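Local coordinates for protein sorbitol-6-phosphate dehydrogenase (Erwinia amylovora CFBP1430, PDB 5O3Z) that probably oxidises sorbitol 6-phosphate at carbon 2, the reaction of a sorbitol-6-phosphate 2-dehydrogenase of the short-chain dehydrogenase/reductase family, at residues Leu38-Ser41 against Asn42-Leu46. Numbering follows the deposited sequence.
Sequences LNES and NANRL
An N-cap opens helix 40-54, where Asn39 meets Asn42 just after strand 32-37. The helix is the crossover of the beta-alpha-beta unit that leads on to strand 59-63 in the Rossmann-type fold of this SDR enzyme. Asn39 OD1 accepts the backbone N of Asn42 at 3.1 Å. The N-H points almost straight at the oxygen, but the donor stands above the carbonyl plane, 56° out of it, and not on a lone pair. The same oxygen takes the hydroxyl of Ser41, OG to Asn39 OD1 3.0 Å, much closer to that plane. A weak bond from the backbone N of Ser41 joins them. Asn39 CG lies anti to its own N (chi1 -171°), which swings the amide over the first turn. There it stacks on the amide of Asn42, the planes only 8° apart. Asn39 CG lies 3.6 Å from Asn42 CG. Both ND2 atoms are donors, so their approach is stacking and not a bond. Helical bonding starts at the cap residue itself, with Ala43 N to Asn39 O at 3.0 Å. Asn44 N to Glu40 O and Arg45 N to Ser41 O continue it. The exposed Arg45 chain bends back toward the turn, a pose that a crystal neighbour may influence. Its NH2 makes a long, weak bond to Asn42 OD1, 3.4 Å. Ala43 faces inward onto Val35 and Asp37. Asp37 OD1 also accepts the backbone N of Asn39, tying the cap to the strand end. The cap thus satisfies first-turn N-H groups that have no earlier helical carbonyl to bond. With two hydrogen bonds and a weak third on one oxygen, the Asn39 amide is probably fixed in its rotation, and the flat Asn42 amide lies against it.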
ATOM      1  N   LEU A  38      29.303  -0.334  17.959  1.00 33.34           N
ATOM      2  CA  LEU A  38      30.605   0.044  17.352  1.00 36.68           C
ATOM      3  C   LEU A  38      31.517   0.526  18.504  1.00 38.26           C
ATOM      4  O   LEU A  38      32.710   0.217  18.508  1.00 36.72           O
ATOM      5  CB  LEU A  38      30.442   1.107  16.262  1.00 37.65           C
ATOM      6  CG  LEU A  38      31.554   1.474  15.240  1.00 36.21           C
ATOM      7  CD1 LEU A  38      31.952   0.325  14.348  1.00 36.92           C
ATOM      8  CD2 LEU A  38      31.077   2.614  14.336  1.00 38.76           C
ATOM      9  N   ASN A  39      30.925   1.228  19.483  1.00 36.15           N
ATOM     10  CA  ASN A  39      31.618   1.682  20.674  1.00 38.79           C
ATOM     11  C   ASN A  39      31.516   0.681  21.810  1.00 38.32           C
ATOM     12  O   ASN A  39      30.513   0.661  22.539  1.00 37.80           O
ATOM     13  CB  ASN A  39      31.094   3.037  21.130  1.00 40.25           C
ATOM     14  CG  ASN A  39      31.942   3.631  22.236  1.00 40.62           C
ATOM     15  OD1 ASN A  39      32.435   2.939  23.099  1.00 38.00           O
ATOM     16  ND2 ASN A  39      32.079   4.918  22.214  1.00 42.77           N
ATOM     17  N   GLU A  40      32.556  -0.146  21.943  1.00 34.27           N
ATOM     18  CA  GLU A  40      32.571  -1.257  22.865  1.00 35.63           C
ATOM     19  C   GLU A  40      32.485  -0.811  24.330  1.00 35.24           C
ATOM     20  O   GLU A  40      31.865  -1.499  25.145  1.00 35.26           O
ATOM     21  CB  GLU A  40      33.822  -2.087  22.686  1.00 38.39           C
ATOM     22  CG  GLU A  40      33.677  -3.504  23.250  1.00 41.56           C
ATOM     23  CD  GLU A  40      35.000  -4.276  23.250  1.00 44.04           C
ATOM     24  OE1 GLU A  40      35.937  -3.899  22.530  1.00 45.02           O
ATOM     25  OE2 GLU A  40      35.107  -5.292  23.967  1.00 46.83           O
ATOM     26  N   SER A  41      33.007   0.367  24.640  1.00 34.66           N
ATOM     27  CA  SER A  41      32.987   0.823  26.031  1.00 35.56           C
ATOM     28  C   SER A  41      31.535   1.223  26.406  1.00 34.37           C
ATOM     29  O   SER A  41      31.106   0.909  27.508  1.00 34.72           O
ATOM     30  CB  SER A  41      33.974   1.936  26.323  1.00 35.14           C
ATOM     31  OG  SER A  41      33.456   3.172  25.947  1.00 39.25           O
ATOM     32  N   ASN A  42      30.828   1.894  25.486  1.00 33.48           N
ATOM     33  CA  ASN A  42      29.402   2.149  25.615  1.00 32.83           C
ATOM     34  C   ASN A  42      28.648   0.876  25.793  1.00 32.08           C
ATOM     35  O   ASN A  42      27.841   0.782  26.718  1.00 38.10           O
ATOM     36  CB  ASN A  42      28.870   2.895  24.414  1.00 35.29           C
ATOM     37  CG  ASN A  42      29.241   4.328  24.437  1.00 35.81           C
ATOM     38  OD1 ASN A  42      29.923   4.782  25.364  1.00 35.67           O
ATOM     39  ND2 ASN A  42      28.844   5.058  23.420  1.00 36.88           N
ATOM     40  N   ALA A  43      28.881  -0.117  24.945  1.00 31.31           N
ATOM     41  CA  ALA A  43      28.223  -1.385  25.127  1.00 31.60           C
ATOM     42  C   ALA A  43      28.458  -1.977  26.542  1.00 35.68           C
ATOM     43  O   ALA A  43      27.488  -2.391  27.223  1.00 32.85           O
ATOM     44  CB  ALA A  43      28.600  -2.403  24.051  1.00 32.36           C
ATOM     45  N   ASN A  44      29.727  -2.046  26.958  1.00 36.00           N
ATOM     46  CA  ASN A  44      30.093  -2.629  28.288  1.00 37.39           C
ATOM     47  C   ASN A  44      29.532  -1.931  29.496  1.00 35.63           C
ATOM     48  O   ASN A  44      29.109  -2.619  30.437  1.00 33.21           O
ATOM     49  CB  ASN A  44      31.603  -2.726  28.422  1.00 38.61           C
ATOM     50  CG  ASN A  44      32.178  -3.796  27.524  1.00 40.70           C
ATOM     51  OD1 ASN A  44      31.755  -4.947  27.550  1.00 43.79           O
ATOM     52  ND2 ASN A  44      33.151  -3.427  26.721  1.00 43.39           N
ATOM     53  N   ARG A  45      29.572  -0.600  29.503  1.00 34.15           N
ATOM     54  CA  ARG A  45      29.037   0.199  30.603  1.00 35.86           C
ATOM     55  C   ARG A  45      27.499   0.157  30.776  1.00 39.27           C
ATOM     56  O   ARG A  45      26.968   0.226  31.909  1.00 35.93           O
ATOM     57  CB  ARG A  45      29.411   1.649  30.361  1.00 39.32           C
ATOM     58  CG  ARG A  45      29.047   2.606  31.474  1.00 42.38           C
ATOM     59  CD  ARG A  45      28.938   4.022  30.938  1.00 46.66           C
ATOM     60  NE  ARG A  45      29.694   4.115  29.682  1.00 55.65           N
ATOM     61  CZ  ARG A  45      30.954   4.511  29.552  1.00 53.83           C
ATOM     62  NH1 ARG A  45      31.648   4.904  30.605  1.00 57.94           N
ATOM     63  NH2 ARG A  45      31.527   4.500  28.350  1.00 54.41           N
ATOM     64  N   LEU A  46      26.774   0.104  29.651  1.00 34.34           N
ATOM     65  CA  LEU A  46      25.349  -0.048  29.714  1.00 33.84           C
ATOM     66  C   LEU A  46      25.069  -1.419  30.246  1.00 31.60           C
ATOM     67  O   LEU A  46      24.225  -1.542  31.088  1.00 31.37           O
ATOM     68  CB  LEU A  46      24.672   0.140  28.315  1.00 35.38           C
ATOM     69  CG  LEU A  46      23.152  -0.003  28.341  1.00 35.84           C
ATOM     70  CD1 LEU A  46      22.542   1.163  29.087  1.00 39.72           C
ATOM     71  CD2 LEU A  46      22.571  -0.051  26.946  1.00 35.15           C
TER